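Long-range contacts in putative DNA ligase-like protein Rv0938/MT0965 (Mycobacterium tuberculosis, PDB 2IRU), which probably fills gaps and adds nucleotides at broken DNA ends through this polymerase domain of LigD, a bacterial non-homologous end-joining repair enzyme: residues A[163-171]-A[181-189]; A[114-122]-A[131-139]. All coordinates share one frame; numbering follows the deposited sequence.

Contact 1 (A[163-171]-A[181-189])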
ATOM      1  N   LEU A 163       9.350 -17.652   4.056  1.00 15.65           N
ATOM      2  CA  LEU A 163       7.987 -17.595   4.574  1.00 16.30           C
ATOM      3  C   LEU A 163       7.254 -18.923   4.345  1.00 16.32           C
ATOM      4  O   LEU A 163       6.490 -19.373   5.205  1.00 16.05           O
ATOM      5  CB  LEU A 163       7.243 -16.400   3.971  1.00 15.93           C
ATOM      6  CG  LEU A 163       7.818 -15.044   4.408  1.00 16.99           C
ATOM      7  CD1 LEU A 163       7.220 -13.902   3.561  1.00 14.75           C
ATOM      8  CD2 LEU A 163       7.638 -14.770   5.916  1.00 17.21           C
ATOM      9  N   ALA A 164       7.528 -19.556   3.206  1.00 16.25           N
ATOM     10  CA  ALA A 164       6.877 -20.814   2.823  1.00 16.99           C
ATOM     11  C   ALA A 164       7.188 -21.936   3.811  1.00 17.74           C
ATOM     12  O   ALA A 164       6.369 -22.848   4.013  1.00 17.37           O
ATOM     13  CB  ALA A 164       7.298 -21.226   1.405  1.00 17.21           C
ATOM     14  N   ASP A 165       8.372 -21.849   4.414  1.00 18.30           N
ATOM     15  CA  ASP A 165       8.828 -22.803   5.425  1.00 19.62           C
ATOM     16  C   ASP A 165       7.947 -22.802   6.693  1.00 20.23           C
ATOM     17  O   ASP A 165       7.875 -23.823   7.404  1.00 20.35           O
ATOM     18  CB  ASP A 165      10.278 -22.505   5.781  1.00 19.92           C
ATOM     19  CG  ASP A 165      11.239 -22.787   4.627  1.00 20.89           C
ATOM     20  OD1 ASP A 165      10.828 -23.465   3.661  1.00 22.63           O
ATOM     21  OD2 ASP A 165      12.402 -22.324   4.681  1.00 21.05           O
ATOM     22  N   ILE A 166       7.314 -21.664   6.985  1.00 20.39           N
ATOM     23  CA  ILE A 166       6.322 -21.560   8.066  1.00 20.94           C
ATOM     24  C   ILE A 166       4.882 -21.583   7.528  1.00 20.54           C
ATOM     25  O   ILE A 166       3.951 -21.109   8.191  1.00 21.05           O
ATOM     26  CB  ILE A 166       6.535 -20.302   8.965  1.00 21.90           C
ATOM     27  CG1 ILE A 166       8.022 -20.008   9.196  1.00 22.77           C
ATOM     28  CG2 ILE A 166       5.758 -20.377  10.288  1.00 22.91           C
ATOM     29  CD1 ILE A 166       8.409 -18.685   8.537  1.00 23.30           C
ATOM     30  N   GLY A 167       4.704 -22.137   6.329  1.00 19.65           N
ATOM     31  CA  GLY A 167       3.374 -22.372   5.769  1.00 18.17           C
ATOM     32  C   GLY A 167       2.620 -21.095   5.416  1.00 16.92           C
ATOM     33  O   GLY A 167       1.388 -21.073   5.411  1.00 16.18           O
ATOM     34  N   LEU A 168       3.379 -20.046   5.116  1.00 16.02           N
ATOM     35  CA  LEU A 168       2.825 -18.760   4.720  1.00 15.54           C
ATOM     36  C   LEU A 168       3.025 -18.572   3.217  1.00 14.89           C
ATOM     37  O   LEU A 168       3.945 -19.155   2.617  1.00 14.16           O
ATOM     38  CB  LEU A 168       3.477 -17.623   5.511  1.00 16.33           C
ATOM     39  CG  LEU A 168       3.285 -17.596   7.037  1.00 17.51           C
ATOM     40  CD1 LEU A 168       4.143 -16.466   7.619  1.00 17.52           C
ATOM     41  CD2 LEU A 168       1.811 -17.443   7.436  1.00 18.11           C
ATOM     42  N   VAL A 169       2.121 -17.799   2.623  1.00 14.54           N
ATOM     43  CA  VAL A 169       2.104 -17.539   1.187  1.00 14.22           C
ATOM     44  C   VAL A 169       2.409 -16.050   0.992  1.00 13.68           C
ATOM     45  O   VAL A 169       1.940 -15.231   1.756  1.00 13.15           O
ATOM     46  CB  VAL A 169       0.713 -17.898   0.573  1.00 14.34           C
ATOM     47  CG1 VAL A 169       0.603 -17.506  -0.899  1.00 16.15           C
ATOM     48  CG2 VAL A 169       0.389 -19.415   0.769  1.00 16.23           C
ATOM     49  N   THR A 170       3.176 -15.724  -0.042  1.00 13.50           N
ATOM     50  CA  THR A 170       3.620 -14.353  -0.272  1.00 11.90           C
ATOM     51  C   THR A 170       3.141 -13.814  -1.623  1.00 11.98           C
ATOM     52  O   THR A 170       3.183 -14.539  -2.635  1.00 11.24           O
ATOM     53  CB  THR A 170       5.158 -14.303  -0.170  1.00 13.04           C
ATOM     54  OG1 THR A 170       5.553 -14.947   1.053  1.00 14.67           O
ATOM     55  CG2 THR A 170       5.701 -12.880  -0.170  1.00 13.37           C
ATOM     56  N   PHE A 171       2.722 -12.551  -1.624  1.00 12.23           N
ATOM     57  CA  PHE A 171       2.194 -11.895  -2.819  1.00 12.05           C
ATOM     58  C   PHE A 171       3.064 -10.697  -3.180  1.00 12.20           C
ATOM     59  O   PHE A 171       3.250  -9.786  -2.347  1.00 13.48           O
ATOM     60  CB  PHE A 171       0.752 -11.393  -2.575  1.00 12.75           C
ATOM     61  CG  PHE A 171      -0.204 -12.487  -2.197  1.00 13.81           C
ATOM     62  CD1 PHE A 171      -0.969 -13.129  -3.177  1.00 15.00           C
ATOM     63  CD2 PHE A 171      -0.334 -12.899  -0.858  1.00 14.42           C
ATOM     64  CE1 PHE A 171      -1.859 -14.151  -2.842  1.00 17.86           C
ATOM     65  CE2 PHE A 171      -1.224 -13.922  -0.516  1.00 16.52           C
ATOM     66  CZ  PHE A 171      -1.988 -14.555  -1.492  1.00 15.90           C
ATOM     67  N   HIS A 181       7.045  -4.412  -2.955  1.00 12.55           N
ATOM     68  CA  HIS A 181       6.487  -4.818  -1.668  1.00 12.49           C
ATOM     69  C   HIS A 181       6.034  -6.267  -1.740  1.00 11.48           C
ATOM     70  O   HIS A 181       5.563  -6.707  -2.792  1.00 11.67           O
ATOM     71  CB  HIS A 181       5.287  -3.960  -1.244  1.00 12.85           C
ATOM     72  CG  HIS A 181       5.652  -2.559  -0.887  1.00 15.00           C
ATOM     73  ND1 HIS A 181       6.147  -2.221   0.359  1.00 19.85           N
ATOM     74  CD2 HIS A 181       5.538  -1.401  -1.574  1.00 16.01           C
ATOM     75  CE1 HIS A 181       6.364  -0.914   0.397  1.00 17.21           C
ATOM     76  NE2 HIS A 181       6.027  -0.401  -0.776  1.00 21.86           N
ATOM     77  N   LEU A 182       6.194  -6.997  -0.631  1.00 10.83           N
ATOM     78  CA  LEU A 182       5.741  -8.384  -0.532  1.00  9.92           C
ATOM     79  C   LEU A 182       4.783  -8.427   0.658  1.00 10.67           C
ATOM     80  O   LEU A 182       5.137  -7.927   1.722  1.00 11.87           O
ATOM     81  CB  LEU A 182       6.890  -9.380  -0.241  1.00 10.82           C
ATOM     82  CG  LEU A 182       8.032  -9.428  -1.268  1.00 11.08           C
ATOM     83  CD1 LEU A 182       9.032 -10.540  -0.898  1.00 11.57           C
ATOM     84  CD2 LEU A 182       7.474  -9.698  -2.661  1.00 13.56           C
ATOM     85  N   TYR A 183       3.584  -8.967   0.458  1.00 10.24           N
ATOM     86  CA  TYR A 183       2.604  -9.127   1.525  1.00 10.63           C
ATOM     87  C   TYR A 183       2.378 -10.616   1.818  1.00 11.52           C
ATOM     88  O   TYR A 183       2.363 -11.441   0.909  1.00 10.95           O
ATOM     89  CB  TYR A 183       1.264  -8.538   1.110  1.00 10.78           C
ATOM     90  CG  TYR A 183       1.251  -7.032   0.994  1.00 11.59           C
ATOM     91  CD1 TYR A 183       0.952  -6.236   2.114  1.00 10.15           C
ATOM     92  CD2 TYR A 183       1.541  -6.386  -0.223  1.00 10.43           C
ATOM     93  CE1 TYR A 183       0.929  -4.842   2.033  1.00 11.78           C
ATOM     94  CE2 TYR A 183       1.524  -4.955  -0.320  1.00 10.80           C
ATOM     95  CZ  TYR A 183       1.201  -4.199   0.822  1.00 10.77           C
ATOM     96  OH  TYR A 183       1.188  -2.818   0.770  1.00 11.06           O
ATOM     97  N   THR A 184       2.185 -10.927   3.091  1.00 12.10           N
ATOM     98  CA  THR A 184       1.925 -12.293   3.518  1.00 12.69           C
ATOM     99  C   THR A 184       0.791 -12.292   4.563  1.00 12.87           C
ATOM    100  O   THR A 184       0.932 -11.691   5.634  1.00 13.56           O
ATOM    101  CB  THR A 184       3.171 -12.933   4.109  1.00 13.20           C
ATOM    102  OG1 THR A 184       4.237 -12.876   3.133  1.00 16.18           O
ATOM    103  CG2 THR A 184       2.825 -14.367   4.490  1.00 12.24           C
ATOM    104  N   PRO A 185      -0.331 -12.953   4.260  1.00 13.28           N
ATOM    105  CA  PRO A 185      -1.369 -12.965   5.307  1.00 13.35           C
ATOM    106  C   PRO A 185      -0.973 -13.911   6.452  1.00 13.62           C
ATOM    107  O   PRO A 185      -0.374 -14.982   6.220  1.00 12.52           O
ATOM    108  CB  PRO A 185      -2.614 -13.459   4.570  1.00 14.16           C
ATOM    109  CG  PRO A 185      -2.073 -14.297   3.441  1.00 13.30           C
ATOM    110  CD  PRO A 185      -0.723 -13.718   3.066  1.00 13.75           C
ATOM    111  N   LEU A 186      -1.308 -13.498   7.672  1.00 13.96           N
ATOM    112  CA  LEU A 186      -1.003 -14.275   8.877  1.00 14.61           C
ATOM    113  C   LEU A 186      -2.067 -15.328   9.157  1.00 15.82           C
ATOM    114  O   LEU A 186      -3.268 -15.042   9.107  1.00 16.00           O
ATOM    115  CB  LEU A 186      -0.816 -13.336  10.081  1.00 13.88           C
ATOM    116  CG  LEU A 186       0.397 -12.371  10.035  1.00 15.02           C
ATOM    117  CD1 LEU A 186       0.370 -11.377  11.206  1.00 17.40           C
ATOM    118  CD2 LEU A 186       1.773 -13.058   9.944  1.00 15.69           C
ATOM    119  N   ASP A 187      -1.614 -16.552   9.436  1.00 17.72           N
ATOM    120  CA  ASP A 187      -2.504 -17.616   9.899  1.00 19.69           C
ATOM    121  C   ASP A 187      -3.100 -17.256  11.246  1.00 21.11           C
ATOM    122  O   ASP A 187      -4.317 -17.310  11.433  1.00 22.03           O
ATOM    123  CB  ASP A 187      -1.756 -18.952   9.992  1.00 19.65           C
ATOM    124  CG  ASP A 187      -1.698 -19.681   8.661  1.00 20.06           C
ATOM    125  OD1 ASP A 187      -2.135 -19.103   7.631  1.00 17.38           O
ATOM    126  OD2 ASP A 187      -1.233 -20.839   8.658  1.00 22.65           O
ATOM    127  N   GLU A 188      -2.238 -16.911  12.195  1.00 22.76           N
ATOM    128  CA  GLU A 188      -2.715 -16.545  13.526  1.00 24.25           C
ATOM    129  C   GLU A 188      -2.429 -15.072  13.821  1.00 24.22           C
ATOM    130  O   GLU A 188      -1.362 -14.552  13.450  1.00 23.73           O
ATOM    131  CB  GLU A 188      -2.188 -17.486  14.624  1.00 24.42           C
ATOM    132  CG  GLU A 188      -0.696 -17.796  14.587  1.00 25.46           C
ATOM    133  CD  GLU A 188      -0.273 -18.767  15.678  1.00 26.33           C
ATOM    134  OE1 GLU A 188       0.843 -18.603  16.224  1.00 29.88           O
ATOM    135  OE2 GLU A 188      -1.050 -19.700  15.993  1.00 28.07           O
ATOM    136  N   PRO A 189      -3.388 -14.397  14.481  1.00 24.49           N
ATOM    137  CA  PRO A 189      -3.229 -12.983  14.787  1.00 23.82           C
ATOM    138  C   PRO A 189      -2.038 -12.716  15.700  1.00 22.53           C
ATOM    139  O   PRO A 189      -1.751 -13.507  16.621  1.00 23.35           O
ATOM    140  CB  PRO A 189      -4.552 -12.608  15.475  1.00 24.10           C
ATOM    141  CG  PRO A 189      -5.168 -13.893  15.927  1.00 24.89           C
ATOM    142  CD  PRO A 189      -4.678 -14.939  14.962  1.00 24.73           C
TER
HETATM  143  O   HOH W   1       0.044 -16.942   4.451  1.00 31.21           O

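Contact 2 (A[114-122]-A[131-139])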
ATOM      1  N   HIS A 114      -2.469   5.285   1.781  1.00  4.69           N
ATOM      2  CA  HIS A 114      -1.506   4.492   2.555  1.00  6.17           C
ATOM      3  C   HIS A 114      -2.234   3.874   3.736  1.00  7.24           C
ATOM      4  O   HIS A 114      -3.077   4.548   4.360  1.00  6.13           O
ATOM      5  CB  HIS A 114      -0.402   5.402   3.092  1.00  7.17           C
ATOM      6  CG  HIS A 114       0.426   6.061   2.029  1.00  6.58           C
ATOM      7  ND1 HIS A 114       1.775   5.819   1.881  1.00  8.05           N
ATOM      8  CD2 HIS A 114       0.101   6.980   1.085  1.00  5.89           C
ATOM      9  CE1 HIS A 114       2.244   6.552   0.884  1.00  8.00           C
ATOM     10  NE2 HIS A 114       1.255   7.287   0.398  1.00  4.54           N
ATOM     11  N   VAL A 115      -1.965   2.597   4.021  1.00  7.66           N
ATOM     12  CA  VAL A 115      -2.618   1.927   5.165  1.00  8.54           C
ATOM     13  C   VAL A 115      -1.582   1.077   5.951  1.00  7.90           C
ATOM     14  O   VAL A 115      -0.567   0.602   5.378  1.00  8.34           O
ATOM     15  CB  VAL A 115      -3.802   0.993   4.722  1.00  9.16           C
ATOM     16  CG1 VAL A 115      -4.994   1.829   4.158  1.00  6.43           C
ATOM     17  CG2 VAL A 115      -3.319  -0.089   3.706  1.00 11.41           C
ATOM     18  N   PRO A 116      -1.831   0.879   7.262  1.00  8.34           N
ATOM     19  CA  PRO A 116      -0.967  -0.049   8.023  1.00  8.41           C
ATOM     20  C   PRO A 116      -1.431  -1.490   7.857  1.00  8.87           C
ATOM     21  O   PRO A 116      -2.410  -1.733   7.141  1.00  9.08           O
ATOM     22  CB  PRO A 116      -1.148   0.442   9.465  1.00  8.43           C
ATOM     23  CG  PRO A 116      -2.678   0.861   9.501  1.00  8.43           C
ATOM     24  CD  PRO A 116      -2.877   1.512   8.094  1.00  6.85           C
ATOM     25  N   GLN A 117      -0.728  -2.428   8.510  1.00  9.17           N
ATOM     26  CA  GLN A 117      -0.950  -3.867   8.299  1.00  8.75           C
ATOM     27  C   GLN A 117      -1.905  -4.463   9.337  1.00  8.90           C
ATOM     28  O   GLN A 117      -2.119  -5.678   9.357  1.00  9.22           O
ATOM     29  CB  GLN A 117       0.408  -4.632   8.285  1.00 10.30           C
ATOM     30  CG  GLN A 117       1.440  -3.961   7.386  1.00 11.05           C
ATOM     31  CD  GLN A 117       0.861  -3.609   5.990  1.00 11.44           C
ATOM     32  OE1 GLN A 117       0.297  -4.491   5.302  1.00 11.43           O
ATOM     33  NE2 GLN A 117       0.973  -2.317   5.583  1.00 10.20           N
ATOM     34  N   TRP A 118      -2.442  -3.587  10.174  1.00  9.28           N
ATOM     35  CA  TRP A 118      -3.479  -3.941  11.148  1.00  8.90           C
ATOM     36  C   TRP A 118      -4.840  -3.356  10.772  1.00  9.48           C
ATOM     37  O   TRP A 118      -4.927  -2.385  10.010  1.00  9.74           O
ATOM     38  CB  TRP A 118      -3.073  -3.534  12.570  1.00  8.45           C
ATOM     39  CG  TRP A 118      -2.757  -2.062  12.725  1.00  8.01           C
ATOM     40  CD1 TRP A 118      -1.503  -1.489  12.677  1.00  7.76           C
ATOM     41  CD2 TRP A 118      -3.681  -0.992  12.991  1.00  6.97           C
ATOM     42  NE1 TRP A 118      -1.591  -0.140  12.895  1.00  8.37           N
ATOM     43  CE2 TRP A 118      -2.913   0.196  13.103  1.00  7.67           C
ATOM     44  CE3 TRP A 118      -5.083  -0.917  13.165  1.00  8.85           C
ATOM     45  CZ2 TRP A 118      -3.496   1.447  13.357  1.00  8.07           C
ATOM     46  CZ3 TRP A 118      -5.659   0.338  13.409  1.00  9.18           C
ATOM     47  CH2 TRP A 118      -4.858   1.501  13.479  1.00  9.23           C
ATOM     48  N   ARG A 119      -5.894  -3.970  11.303  1.00 10.31           N
ATOM     49  CA  ARG A 119      -7.257  -3.419  11.192  1.00  9.51           C
ATOM     50  C   ARG A 119      -7.850  -3.028  12.540  1.00  8.72           C
ATOM     51  O   ARG A 119      -7.524  -3.629  13.586  1.00  7.40           O
ATOM     52  CB  ARG A 119      -8.188  -4.436  10.557  1.00  9.54           C
ATOM     53  CG  ARG A 119      -7.875  -4.751   9.115  1.00 11.34           C
ATOM     54  CD  ARG A 119      -8.655  -5.961   8.670  1.00 15.44           C
ATOM     55  NE  ARG A 119     -10.072  -5.688   8.531  1.00 14.76           N
ATOM     56  CZ  ARG A 119     -10.765  -5.996   7.439  1.00 18.62           C
ATOM     57  NH1 ARG A 119     -10.145  -6.609   6.429  1.00 18.38           N
ATOM     58  NH2 ARG A 119     -12.056  -5.713   7.356  1.00 15.63           N
ATOM     59  N   PHE A 120      -8.701  -2.012  12.520  1.00  8.63           N
ATOM     60  CA  PHE A 120      -9.592  -1.752  13.662  1.00  8.32           C
ATOM     61  C   PHE A 120     -10.480  -2.955  13.973  1.00  9.87           C
ATOM     62  O   PHE A 120     -10.922  -3.693  13.066  1.00 10.39           O
ATOM     63  CB  PHE A 120     -10.470  -0.547  13.363  1.00  8.53           C
ATOM     64  CG  PHE A 120      -9.725   0.741  13.348  1.00  6.96           C
ATOM     65  CD1 PHE A 120      -9.338   1.354  14.532  1.00  8.46           C
ATOM     66  CD2 PHE A 120      -9.434   1.355  12.135  1.00  7.36           C
ATOM     67  CE1 PHE A 120      -8.633   2.553  14.517  1.00  9.88           C
ATOM     68  CE2 PHE A 120      -8.731   2.582  12.106  1.00  9.58           C
ATOM     69  CZ  PHE A 120      -8.339   3.175  13.262  1.00  7.60           C
ATOM     70  N   VAL A 121     -10.751  -3.142  15.261  1.00 10.29           N
ATOM     71  CA  VAL A 121     -11.647  -4.206  15.674  1.00 11.30           C
ATOM     72  C   VAL A 121     -12.670  -3.618  16.626  1.00 12.25           C
ATOM     73  O   VAL A 121     -12.316  -2.799  17.476  1.00 11.51           O
ATOM     74  CB  VAL A 121     -10.922  -5.413  16.339  1.00 11.46           C
ATOM     75  CG1 VAL A 121      -9.941  -6.066  15.381  1.00  9.37           C
ATOM     76  CG2 VAL A 121     -10.241  -5.020  17.652  1.00 13.93           C
ATOM     77  N   ALA A 122     -13.918  -4.034  16.443  1.00 13.97           N
ATOM     78  CA  ALA A 122     -15.028  -3.622  17.307  1.00 15.52           C
ATOM     79  C   ALA A 122     -14.913  -4.263  18.686  1.00 17.69           C
ATOM     80  O   ALA A 122     -14.913  -5.496  18.819  1.00 17.14           O
ATOM     81  CB  ALA A 122     -16.366  -3.965  16.660  1.00 15.83           C
ATOM     82  N   PRO A 131      -7.482  -0.111  17.511  1.00 11.44           N
ATOM     83  CA  PRO A 131      -6.522  -0.876  16.706  1.00 11.49           C
ATOM     84  C   PRO A 131      -6.439  -2.310  17.197  1.00 11.17           C
ATOM     85  O   PRO A 131      -6.439  -2.542  18.412  1.00 11.35           O
ATOM     86  CB  PRO A 131      -5.188  -0.142  16.928  1.00 12.30           C
ATOM     87  CG  PRO A 131      -5.609   1.295  17.216  1.00 12.70           C
ATOM     88  CD  PRO A 131      -6.889   1.132  18.051  1.00 10.79           C
ATOM     89  N   GLY A 132      -6.402  -3.249  16.257  1.00 10.64           N
ATOM     90  CA  GLY A 132      -6.329  -4.663  16.566  1.00 10.85           C
ATOM     91  C   GLY A 132      -4.994  -5.217  16.055  1.00 10.70           C
ATOM     92  O   GLY A 132      -4.081  -4.459  15.717  1.00 10.39           O
ATOM     93  N   PRO A 133      -4.880  -6.548  15.985  1.00 11.89           N
ATOM     94  CA  PRO A 133      -3.653  -7.216  15.561  1.00 11.99           C
ATOM     95  C   PRO A 133      -3.287  -6.973  14.090  1.00 11.98           C
ATOM     96  O   PRO A 133      -4.121  -6.540  13.265  1.00  9.87           O
ATOM     97  CB  PRO A 133      -3.982  -8.701  15.786  1.00 12.66           C
ATOM     98  CG  PRO A 133      -5.106  -8.699  16.741  1.00 14.40           C
ATOM     99  CD  PRO A 133      -5.921  -7.526  16.325  1.00 11.91           C
ATOM    100  N   ALA A 134      -2.022  -7.233  13.773  1.00 12.00           N
ATOM    101  CA  ALA A 134      -1.612  -7.280  12.389  1.00 12.16           C
ATOM    102  C   ALA A 134      -2.316  -8.454  11.713  1.00 12.43           C
ATOM    103  O   ALA A 134      -2.413  -9.548  12.293  1.00 13.34           O
ATOM    104  CB  ALA A 134      -0.083  -7.417  12.290  1.00 12.86           C
ATOM    105  N   THR A 135      -2.817  -8.232  10.494  1.00 10.83           N
ATOM    106  CA  THR A 135      -3.478  -9.299   9.743  1.00 10.98           C
ATOM    107  C   THR A 135      -2.554  -9.911   8.687  1.00 11.44           C
ATOM    108  O   THR A 135      -2.811 -11.010   8.185  1.00 13.33           O
ATOM    109  CB  THR A 135      -4.748  -8.811   9.021  1.00 10.50           C
ATOM    110  OG1 THR A 135      -4.392  -7.922   7.973  1.00 12.18           O
ATOM    111  CG2 THR A 135      -5.760  -8.142  10.016  1.00 11.51           C
ATOM    112  N   ARG A 136      -1.494  -9.184   8.353  1.00 10.71           N
ATOM    113  CA  ARG A 136      -0.540  -9.590   7.291  1.00 10.62           C
ATOM    114  C   ARG A 136       0.790  -8.945   7.589  1.00 10.80           C
ATOM    115  O   ARG A 136       0.841  -7.962   8.349  1.00 12.12           O
ATOM    116  CB  ARG A 136      -1.073  -9.099   5.926  1.00 10.24           C
ATOM    117  CG  ARG A 136      -1.144  -7.583   5.772  1.00  9.45           C
ATOM    118  CD  ARG A 136      -2.055  -7.171   4.614  1.00 11.47           C
ATOM    119  NE  ARG A 136      -1.962  -5.728   4.400  1.00  9.23           N
ATOM    120  CZ  ARG A 136      -2.881  -4.957   3.813  1.00 11.66           C
ATOM    121  NH1 ARG A 136      -4.030  -5.470   3.369  1.00 10.72           N
ATOM    122  NH2 ARG A 136      -2.643  -3.648   3.691  1.00  9.46           N
ATOM    123  N   LEU A 137       1.874  -9.504   7.028  1.00  9.99           N
ATOM    124  CA  LEU A 137       3.176  -8.832   7.031  1.00 10.64           C
ATOM    125  C   LEU A 137       3.420  -8.091   5.712  1.00 10.42           C
ATOM    126  O   LEU A 137       2.942  -8.494   4.647  1.00 10.65           O
ATOM    127  CB  LEU A 137       4.332  -9.842   7.223  1.00 10.32           C
ATOM    128  CG  LEU A 137       4.341 -10.828   8.392  1.00 11.22           C
ATOM    129  CD1 LEU A 137       5.594 -11.731   8.311  1.00 12.90           C
ATOM    130  CD2 LEU A 137       4.293 -10.088   9.705  1.00 11.88           C
ATOM    131  N   VAL A 138       4.191  -7.015   5.779  1.00 10.19           N
ATOM    132  CA  VAL A 138       4.678  -6.398   4.558  1.00 10.87           C
ATOM    133  C   VAL A 138       6.187  -6.271   4.634  1.00 10.56           C
ATOM    134  O   VAL A 138       6.758  -5.967   5.707  1.00 11.04           O
ATOM    135  CB  VAL A 138       4.044  -5.014   4.276  1.00 10.51           C
ATOM    136  CG1 VAL A 138       4.523  -3.999   5.286  1.00 10.26           C
ATOM    137  CG2 VAL A 138       4.360  -4.542   2.854  1.00 12.56           C
ATOM    138  N   PHE A 139       6.832  -6.564   3.515  1.00 10.50           N
ATOM    139  CA  PHE A 139       8.255  -6.287   3.341  1.00  9.80           C
ATOM    140  C   PHE A 139       8.429  -5.302   2.187  1.00 10.72           C
ATOM    141  O   PHE A 139       7.803  -5.470   1.132  1.00 11.14           O
ATOM    142  CB  PHE A 139       9.035  -7.561   3.037  1.00 10.88           C
ATOM    143  CG  PHE A 139       8.971  -8.559   4.138  1.00 10.36           C
ATOM    144  CD1 PHE A 139       9.987  -8.632   5.092  1.00 11.02           C
ATOM    145  CD2 PHE A 139       7.895  -9.457   4.216  1.00 11.33           C
ATOM    146  CE1 PHE A 139       9.892  -9.582   6.132  1.00 11.07           C
ATOM    147  CE2 PHE A 139       7.802 -10.394   5.219  1.00 11.46           C
ATOM    148  CZ  PHE A 139       8.805 -10.462   6.186  1.00 11.64           C
TER
HETATM  149  O   HOH W   2      -0.311  -1.583   2.943  1.00 11.28           O
HETATM  150  O   HOH W   3      -6.740  -6.264  13.215  1.00 17.36           O

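Contact 1 (A[163-171]-A[181-189])
F171 and Y183 face each other as an antiparallel hydrogen-bonded pair, which closes one end of the beta hairpin of strands 171-174 and 180-186 in the primase-polymerase (AEP) domain, reached from helix 149-164 through the short connection 165-170. The evidence for the pair is mutual: F171 N donates to Y183 O at 2.8 Å, and Y183 N donates back to F171 O at 2.9 Å with an N-H...O angle of 168°.

Before this pair the chain leaves the helix through a Schellman motif whose C-prime residue is G167, at positive phi. Its two defining bonds run from L168 N to L163 O and from G167 N to A164 O; I166 N is a further donor to L163 O.

Beyond the direct bonds, water 1 continues the connection: it accepts from V169 N at 2.9 Å and donates to P185 O at 2.7 Å, bridging the two backbones where they no longer bond directly. CA-H...O contacts, such as T170 CA to Y183 O, supplement the pairing.

Apolar packing occurs on two sides. In T184, chi1 of -57° sets OG1 beside the backbone N and leaves CG2 anti to it, pressed against L168 CB in a close carbon contact, with the side chains crossing at about a right angle. On the side carrying F171 and Y183, the P185 ring meets the F171 ring at its edge, P185 CD lying 3.6 Å from F171 CE2.

H181, a substrate-binding residue by similarity, lies near the start of the same strand, and its side chain neighbours D140 and Q233, so the hairpin probably helps to frame the nucleotide site. The hydroxyls form the remaining polar link: T184 OG1 donates to T170 OG1 over 3.2 Å, while L163 CD1 also lies against T184 OG1.

Contact 2 (A[114-122]-A[131-139])
P131 lies against two aromatic rings of strand 118-122, near the start of the second arm of a beta hairpin, strand 129-143. P131 CB sits over the face of the W118 six-membered ring, 3.8 Å from its centroid, a CH-pi contact; P116 CG takes the opposite face. W118 CZ3 in turn stands over the centre of the F120 ring, whose CE1 approaches P131 CD.

G132 N donates to R119 O at 2.9 Å, but its N-H...O angle of 134° shows a bent bond. The pairs F120–P131 and W118–A134 are out of step by one residue, which defines a beta bulge. At P133, water 3 donates to both P133 O and R119 O, joining the strands there. T135 N then restores a direct bond to Q117 O (2.9 Å), while T135 OG1 bonds R50.

The chain turns at R136. Its NE reaches Q117 OE1 at 2.7 Å along an almost straight N-H...O line (179°); the oxygen lies in the guanidinium plane, but the amide is turned well out of it. Q117 is bent at chi2 (-48°), folding its amide back toward this arginine, and V138 CG1 packs on Q117 CG. R136 NH1 also forms a salt bridge with D291.

Around the hairpin, W118 and F120 reach V84 of strand 80-84, A134 and L137 touch A195 of helix 192-209, and Q117, R136 and V138 pack on Y183 of strand 180-186.

How the contacts relate
Both segments of contact 2 precede those of contact 1 in the sequence, and the centres of the two contacts lie 14 Å apart. Strand 129-143, the second arm of contact 2, leads into helix 149-164, which delivers the chain to contact 1. The two hairpins then join edge to edge in one mixed sheet, where strands 129-143 and 180-186 are antiparallel neighbours: L137 N lies 2.8 Å from T184 O and F139 N 2.8 Å from L182 O, both probable hydrogen bonds. Segment 114-122 starts in the four-stranded antiparallel sheet with H114 and crosses into the mixed sheet, so H114 and H181, substrate-binding by similarity, come from two sheets that probably flank the polymerase site.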